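Local coordinates for trypsin inhibitor BGIT (Momordica charantia, PDB 1VBW), which inhibits trypsin and belongs to the potato type I family of serine protease inhibitors, at residues 43-55 / 59-68. Numbering follows the deposited sequence.
With NA (sodium ion), chain C.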
ATOM      1  N   THR A  43     -10.166   1.094   8.376  1.00  9.64           N
ATOM      2  CA  THR A  43     -10.122   0.787   9.809  1.00  9.48           C
ATOM      3  C   THR A  43      -8.846   1.254  10.423  1.00  8.86           C
ATOM      4  O   THR A  43      -7.738   1.061   9.918  1.00 10.99           O
ATOM      5  CB  THR A  43     -10.268  -0.706  10.154  0.62 10.18           C
ATOM      6  OG1 THR A  43      -9.253  -1.424   9.460  0.62 11.04           O
ATOM      7  CG2 THR A  43     -11.664  -1.204   9.775  0.62 14.58           C
ATOM      8  N   LYS A  44      -8.985   1.836  11.622  1.00 10.47           N
ATOM      9  CA  LYS A  44      -7.818   2.367  12.320  1.00 10.86           C
ATOM     10  C   LYS A  44      -7.162   1.351  13.229  1.00 11.89           C
ATOM     11  O   LYS A  44      -6.820   1.674  14.365  1.00 30.66           O
ATOM     12  CB  LYS A  44      -8.217   3.604  13.114  1.00 12.07           C
ATOM     13  CG  LYS A  44      -8.688   4.710  12.200  1.00 12.58           C
ATOM     14  CD  LYS A  44      -7.530   5.301  11.461  1.00 15.36           C
ATOM     15  CE  LYS A  44      -7.871   6.633  10.825  1.00 17.71           C
ATOM     16  NZ  LYS A  44      -6.767   7.256  10.086  1.00 19.21           N
ATOM     17  N   ASP A  45      -6.921   0.164  12.775  1.00 10.30           N
ATOM     18  CA  ASP A  45      -6.244  -0.919  13.466  1.00  9.30           C
ATOM     19  C   ASP A  45      -4.894  -1.173  12.754  1.00  8.68           C
ATOM     20  O   ASP A  45      -4.512  -0.453  11.811  1.00 10.63           O
ATOM     21  CB  ASP A  45      -7.067  -2.173  13.593  1.00 10.24           C
ATOM     22  CG  ASP A  45      -7.431  -2.794  12.270  1.00  9.49           C
ATOM     23  OD1 ASP A  45      -8.004  -3.937  12.307  1.00 15.30           O
ATOM     24  OD2 ASP A  45      -7.195  -2.177  11.212  1.00  9.48           O
ATOM     25  N   PHE A  46      -4.176  -2.148  13.222  1.00  8.43           N
ATOM     26  CA  PHE A  46      -2.812  -2.423  12.738  1.00  7.26           C
ATOM     27  C   PHE A  46      -2.755  -3.871  12.311  1.00  7.10           C
ATOM     28  O   PHE A  46      -3.046  -4.770  13.109  1.00  8.79           O
ATOM     29  CB  PHE A  46      -1.766  -2.113  13.788  1.00  9.04           C
ATOM     30  CG  PHE A  46      -0.370  -2.400  13.249  1.00  8.81           C
ATOM     31  CD1 PHE A  46       0.236  -3.628  13.500  1.00 11.34           C
ATOM     32  CD2 PHE A  46       0.294  -1.431  12.546  1.00  9.37           C
ATOM     33  CE1 PHE A  46       1.485  -3.887  12.979  1.00 13.70           C
ATOM     34  CE2 PHE A  46       1.552  -1.696  11.963  1.00 11.68           C
ATOM     35  CZ  PHE A  46       2.135  -2.918  12.237  1.00 14.53           C
ATOM     36  N   ARG A  47      -2.316  -4.089  11.087  1.00  6.78           N
ATOM     37  CA  ARG A  47      -2.159  -5.411  10.511  1.00  7.52           C
ATOM     38  C   ARG A  47      -0.839  -5.499   9.753  1.00  6.92           C
ATOM     39  O   ARG A  47      -0.580  -4.699   8.854  1.00  8.33           O
ATOM     40  CB  ARG A  47      -3.313  -5.634   9.508  1.00 10.22           C
ATOM     41  CG  ARG A  47      -4.705  -5.773  10.096  1.00 12.48           C
ATOM     42  CD  ARG A  47      -5.243  -7.242  10.107  1.00 13.34           C
ATOM     43  NE  ARG A  47      -5.207  -7.676   8.745  1.00 13.77           N
ATOM     44  CZ  ARG A  47      -5.947  -7.278   7.761  1.00 12.30           C
ATOM     45  NH1 ARG A  47      -5.725  -7.710   6.516  1.00 13.11           N
ATOM     46  NH2 ARG A  47      -7.009  -6.474   7.988  1.00 13.97           N
ATOM     47  N   CYS A  48      -0.063  -6.552  10.014  1.00  6.52           N
ATOM     48  CA  CYS A  48       1.209  -6.767   9.376  1.00  7.09           C
ATOM     49  C   CYS A  48       1.110  -7.277   7.942  1.00  6.44           C
ATOM     50  O   CYS A  48       2.107  -7.284   7.236  1.00  7.79           O
ATOM     51  CB  CYS A  48       2.117  -7.757  10.131  1.00  8.72           C
ATOM     52  SG  CYS A  48       2.803  -7.082  11.656  1.00  9.69           S
ATOM     53  N   ASP A  49      -0.092  -7.734   7.559  1.00  6.24           N
ATOM     54  CA  ASP A  49      -0.302  -8.367   6.268  1.00  6.34           C
ATOM     55  C   ASP A  49      -0.962  -7.435   5.252  1.00  5.58           C
ATOM     56  O   ASP A  49      -1.289  -7.883   4.144  1.00  6.79           O
ATOM     57  CB  ASP A  49      -1.172  -9.634   6.426  1.00  7.00           C
ATOM     58  CG  ASP A  49      -2.496  -9.344   7.098  1.00  7.18           C
ATOM     59  OD1 ASP A  49      -3.551  -9.632   6.484  1.00  9.12           O
ATOM     60  OD2 ASP A  49      -2.502  -8.914   8.254  1.00 10.49           O
ATOM     61  N   ARG A  50      -1.151  -6.170   5.612  1.00  5.67           N
ATOM     62  CA  ARG A  50      -1.908  -5.221   4.808  1.00  5.85           C
ATOM     63  C   ARG A  50      -1.025  -4.026   4.425  1.00  5.30           C
ATOM     64  O   ARG A  50      -0.320  -3.504   5.278  1.00  5.99           O
ATOM     65  CB  ARG A  50      -3.069  -4.693   5.650  1.00  7.02           C
ATOM     66  CG  ARG A  50      -3.990  -3.702   4.954  1.00  8.43           C
ATOM     67  CD  ARG A  50      -5.189  -3.325   5.810  1.00 10.17           C
ATOM     68  NE  ARG A  50      -4.796  -2.767   7.094  1.00  9.52           N
ATOM     69  CZ  ARG A  50      -5.576  -2.740   8.171  1.00 10.86           C
ATOM     70  NH1 ARG A  50      -5.135  -2.179   9.302  1.00 12.36           N
ATOM     71  NH2 ARG A  50      -6.790  -3.306   8.137  1.00 13.02           N
ATOM     72  N   VAL A  51      -1.143  -3.610   3.172  1.00  5.07           N
ATOM     73  CA  VAL A  51      -0.533  -2.352   2.704  1.00  5.47           C
ATOM     74  C   VAL A  51      -1.636  -1.556   2.015  1.00  5.49           C
ATOM     75  O   VAL A  51      -2.039  -1.916   0.905  1.00  6.73           O
ATOM     76  CB  VAL A  51       0.662  -2.573   1.789  1.00  5.50           C
ATOM     77  CG1 VAL A  51       1.190  -1.231   1.273  1.00  6.56           C
ATOM     78  CG2 VAL A  51       1.781  -3.321   2.497  1.00  5.90           C
ATOM     79  N   ARG A  52      -2.065  -0.487   2.635  1.00  6.31           N
ATOM     80  CA  ARG A  52      -2.994   0.433   1.983  1.00  6.66           C
ATOM     81  C   ARG A  52      -2.284   1.262   0.934  1.00  6.20           C
ATOM     82  O   ARG A  52      -1.231   1.847   1.235  1.00  7.75           O
ATOM     83  CB  ARG A  52      -3.662   1.312   3.036  1.00  8.38           C
ATOM     84  CG  ARG A  52      -4.571   0.439   3.907  1.00 12.76           C
ATOM     85  CD  ARG A  52      -5.248   1.176   4.999  1.00 19.11           C
ATOM     86  NE  ARG A  52      -6.279   0.266   5.520  1.00 16.30           N
ATOM     87  CZ  ARG A  52      -6.426   0.419   6.856  1.00 14.04           C
ATOM     88  NH1 ARG A  52      -5.646   1.311   7.407  1.00 24.62           N
ATOM     89  NH2 ARG A  52      -7.337  -0.306   7.364  1.00 14.94           N
ATOM     90  N   VAL A  53      -2.851   1.336  -0.228  1.00  5.68           N
ATOM     91  CA  VAL A  53      -2.364   2.118  -1.333  1.00  5.91           C
ATOM     92  C   VAL A  53      -3.393   3.220  -1.595  1.00  5.44           C
ATOM     93  O   VAL A  53      -4.417   2.962  -2.187  1.00  6.25           O
ATOM     94  CB  VAL A  53      -2.104   1.273  -2.573  1.00  6.06           C
ATOM     95  CG1 VAL A  53      -1.571   2.149  -3.706  1.00  6.98           C
ATOM     96  CG2 VAL A  53      -1.104   0.148  -2.260  1.00  7.29           C
ATOM     97  N   TRP A  54      -3.070   4.418  -1.072  1.00  5.83           N
ATOM     98  CA  TRP A  54      -4.004   5.529  -1.129  1.00  5.83           C
ATOM     99  C   TRP A  54      -3.851   6.256  -2.468  1.00  5.78           C
ATOM    100  O   TRP A  54      -2.742   6.692  -2.782  1.00  7.23           O
ATOM    101  CB  TRP A  54      -3.733   6.498   0.005  1.00  6.81           C
ATOM    102  CG  TRP A  54      -4.025   5.927   1.365  1.00  6.83           C
ATOM    103  CD1 TRP A  54      -3.124   5.424   2.275  1.00  7.80           C
ATOM    104  CD2 TRP A  54      -5.319   5.871   1.966  1.00  7.20           C
ATOM    105  NE1 TRP A  54      -3.804   5.022   3.419  1.00  8.84           N
ATOM    106  CE2 TRP A  54      -5.146   5.292   3.254  1.00  7.72           C
ATOM    107  CE3 TRP A  54      -6.593   6.236   1.572  1.00  8.53           C
ATOM    108  CZ2 TRP A  54      -6.228   5.069   4.128  1.00  8.95           C
ATOM    109  CZ3 TRP A  54      -7.667   6.032   2.431  1.00  9.78           C
ATOM    110  CH2 TRP A  54      -7.456   5.467   3.686  1.00 10.08           C
ATOM    111  N   VAL A  55      -4.947   6.384  -3.199  1.00  6.21           N
ATOM    112  CA  VAL A  55      -4.874   6.893  -4.573  1.00  6.32           C
ATOM    113  C   VAL A  55      -5.796   8.098  -4.740  1.00  6.83           C
ATOM    114  O   VAL A  55      -6.801   8.314  -4.056  1.00  7.75           O
ATOM    115  CB  VAL A  55      -5.222   5.833  -5.595  1.00  6.85           C
ATOM    116  CG1 VAL A  55      -4.191   4.690  -5.565  1.00  7.65           C
ATOM    117  CG2 VAL A  55      -6.624   5.306  -5.457  1.00  8.02           C
ATOM    118  N   GLY A  59      -6.464   7.424  -9.788  1.00  8.29           N
ATOM    119  CA  GLY A  59      -5.801   6.151  -9.482  1.00  8.53           C
ATOM    120  C   GLY A  59      -4.292   6.274  -9.268  1.00  7.47           C
ATOM    121  O   GLY A  59      -3.638   5.229  -9.269  1.00 10.11           O
ATOM    122  N   ILE A  60      -3.769   7.449  -9.003  1.00  6.62           N
ATOM    123  CA  ILE A  60      -2.334   7.674  -8.777  1.00  6.50           C
ATOM    124  C   ILE A  60      -2.074   7.608  -7.273  1.00  5.93           C
ATOM    125  O   ILE A  60      -2.779   8.171  -6.480  1.00  6.85           O
ATOM    126  CB  ILE A  60      -1.905   9.027  -9.363  1.00  7.20           C
ATOM    127  CG1 ILE A  60      -2.139   9.039 -10.888  1.00  9.04           C
ATOM    128  CG2 ILE A  60      -0.464   9.314  -9.021  1.00  8.49           C
ATOM    129  CD1 ILE A  60      -1.316   8.008 -11.645  1.00 14.67           C
ATOM    130  N   VAL A  61      -0.972   6.899  -6.940  1.00  6.20           N
ATOM    131  CA  VAL A  61      -0.590   6.793  -5.530  1.00  5.54           C
ATOM    132  C   VAL A  61      -0.172   8.145  -4.964  1.00  5.99           C
ATOM    133  O   VAL A  61       0.704   8.816  -5.504  1.00  6.24           O
ATOM    134  CB  VAL A  61       0.554   5.773  -5.407  1.00  5.91           C
ATOM    135  CG1 VAL A  61       1.006   5.610  -3.938  1.00  6.70           C
ATOM    136  CG2 VAL A  61       0.172   4.419  -5.955  1.00  7.13           C
ATOM    137  N   ALA A  62      -0.816   8.512  -3.846  1.00  5.86           N
ATOM    138  CA  ALA A  62      -0.711   9.844  -3.302  1.00  6.93           C
ATOM    139  C   ALA A  62      -0.195   9.861  -1.872  1.00  6.67           C
ATOM    140  O   ALA A  62      -0.123  10.953  -1.292  1.00  8.04           O
ATOM    141  CB  ALA A  62      -2.075  10.540  -3.336  1.00 13.26           C
ATOM    142  N   ARG A  63       0.124   8.711  -1.309  1.00  6.69           N
ATOM    143  CA  ARG A  63       0.765   8.601   0.004  1.00  6.78           C
ATOM    144  C   ARG A  63       1.770   7.431  -0.068  1.00  6.44           C
ATOM    145  O   ARG A  63       1.521   6.492  -0.850  1.00  6.81           O
ATOM    146  CB  ARG A  63      -0.216   8.269   1.129  1.00  8.13           C
ATOM    147  CG  ARG A  63      -1.394   9.244   1.272  1.00  8.41           C
ATOM    148  CD  ARG A  63      -0.928  10.587   1.857  1.00 11.25           C
ATOM    149  NE  ARG A  63      -2.070  11.443   2.144  1.00 11.83           N
ATOM    150  CZ  ARG A  63      -2.759  12.155   1.290  1.00 11.35           C
ATOM    151  NH1 ARG A  63      -3.808  12.893   1.693  1.00 15.26           N
ATOM    152  NH2 ARG A  63      -2.402  12.173  -0.011  1.00 11.49           N
ATOM    153  N   PRO A  64       2.833   7.430   0.704  1.00  7.22           N
ATOM    154  CA  PRO A  64       3.840   6.296   0.618  1.00  7.12           C
ATOM    155  C   PRO A  64       3.255   5.016   1.174  1.00  6.63           C
ATOM    156  O   PRO A  64       2.904   4.966   2.364  1.00  7.97           O
ATOM    157  CB  PRO A  64       5.020   6.802   1.506  1.00  8.63           C
ATOM    158  CG  PRO A  64       4.404   7.819   2.371  1.00 12.79           C
ATOM    159  CD  PRO A  64       3.267   8.448   1.676  1.00  8.64           C
ATOM    160  N   PRO A  65       3.075   3.974   0.381  1.00  5.96           N
ATOM    161  CA  PRO A  65       2.478   2.761   0.914  1.00  6.16           C
ATOM    162  C   PRO A  65       3.346   2.140   1.997  1.00  5.88           C
ATOM    163  O   PRO A  65       4.547   1.997   1.813  1.00  6.69           O
ATOM    164  CB  PRO A  65       2.348   1.852  -0.310  1.00  6.42           C
ATOM    165  CG  PRO A  65       2.301   2.792  -1.489  1.00  6.78           C
ATOM    166  CD  PRO A  65       3.259   3.889  -1.090  1.00  6.32           C
ATOM    167  N   THR A  66       2.707   1.752   3.097  1.00  5.98           N
ATOM    168  CA  THR A  66       3.419   1.205   4.244  0.61  7.28           C
ATOM    169  C   THR A  66       2.586   0.071   4.828  1.00  6.62           C
ATOM    170  O   THR A  66       1.360   0.156   4.827  1.00  8.06           O
ATOM    171  CB  THR A  66       3.591   2.366   5.262  0.61  9.65           C
ATOM    172  OG1 THR A  66       4.346   3.419   4.586  0.61 12.21           O
ATOM    173  CG2 THR A  66       4.384   1.889   6.447  0.61 10.54           C
ATOM    174  N   ILE A  67       3.228  -0.947   5.372  1.00  6.41           N
ATOM    175  CA  ILE A  67       2.512  -1.984   6.117  1.00  6.19           C
ATOM    176  C   ILE A  67       1.768  -1.351   7.282  1.00  6.53           C
ATOM    177  O   ILE A  67       2.271  -0.488   8.013  1.00  8.75           O
ATOM    178  CB  ILE A  67       3.451  -3.067   6.631  1.00  6.25           C
ATOM    179  CG1 ILE A  67       4.053  -3.874   5.475  1.00  7.23           C
ATOM    180  CG2 ILE A  67       2.733  -3.970   7.622  1.00  7.67           C
ATOM    181  CD1 ILE A  67       5.012  -4.987   5.887  1.00  8.79           C
ATOM    182  N   GLY A  68       0.534  -1.783   7.474  1.00  6.75           N
ATOM    183  CA  GLY A  68      -0.250  -1.454   8.663  1.00  8.38           C
ATOM    184  C   GLY A  68      -1.725  -1.612   8.463  1.00  8.70           C
ATOM    185  O   GLY A  68      -2.191  -1.655   7.305  1.00  8.52           O
ATOM    186  OXT GLY A  68      -2.395  -1.653   9.516  1.00 11.15           O
TER
HETATM  187 NA    NA C1103      -1.283  -0.033   5.362  1.00 11.60          NA
HETATM  188  O   HOH W   1      -0.444   4.706   0.006  1.00  7.25           O
HETATM  189  O   HOH W   2      -0.004   2.684   3.453  1.00  8.01           O
HETATM  190  O   HOH W   3      -0.689   2.537   6.060  1.00 19.27           O
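Arg50 holds the C-terminal carboxylate of Gly68 in a side-on, two-nitrogen salt bridge. This closes one end of the C-terminal beta hairpin of the potato type I inhibitor fold, where strand 50-55 lies antiparallel to the short, weakly bonded 66-67. NE meets Gly68 O at 2.8 Å in a nearly straight bond (179°), and NH1 reaches Gly68 OXT at 2.8 Å. Both oxygens lie near the guanidinium plane. The Arg50 chain leaves with CG anti to the backbone N (chi1 -179°) and bends at chi3 (57°), which turns this edge to the carboxylate. OXT takes a second bond from Arg47 N. Arg50 NH1 also bonds Asp45 OD2 at 2.8 Å, from above the carboxylate plane; in the conformer given, Thr43 OG1 reaches the same oxygen from the opposite face. With an alanine here in place of Arg50, the terminal carboxylate and Asp45 would probably lose the positive charge they share, and the chain end would be held less firmly. In the family, arginines at such a place brace the protease-binding loop, and the same role is likely here. Arg52 NH2 sits over the centre of the Arg50 guanidinium and bonds Thr43 O.

On the helix side of strand 50-55, Val51 splits its branches: CG1 packs on Pro65 CB at 3.7 Å, CG2 on Ile67 CG1. Val53 CG1 meets Val61 CG2. Helix 17-27 packs against Val51, Val53, Val61 and Pro65. Two waters bridge the backbones, one between Arg52 O and Thr66 N. Sodium is bound by Thr66 O, a water and, at 2.7 Å, Gly68 O, the oxygen that also accepts from Arg50 NE.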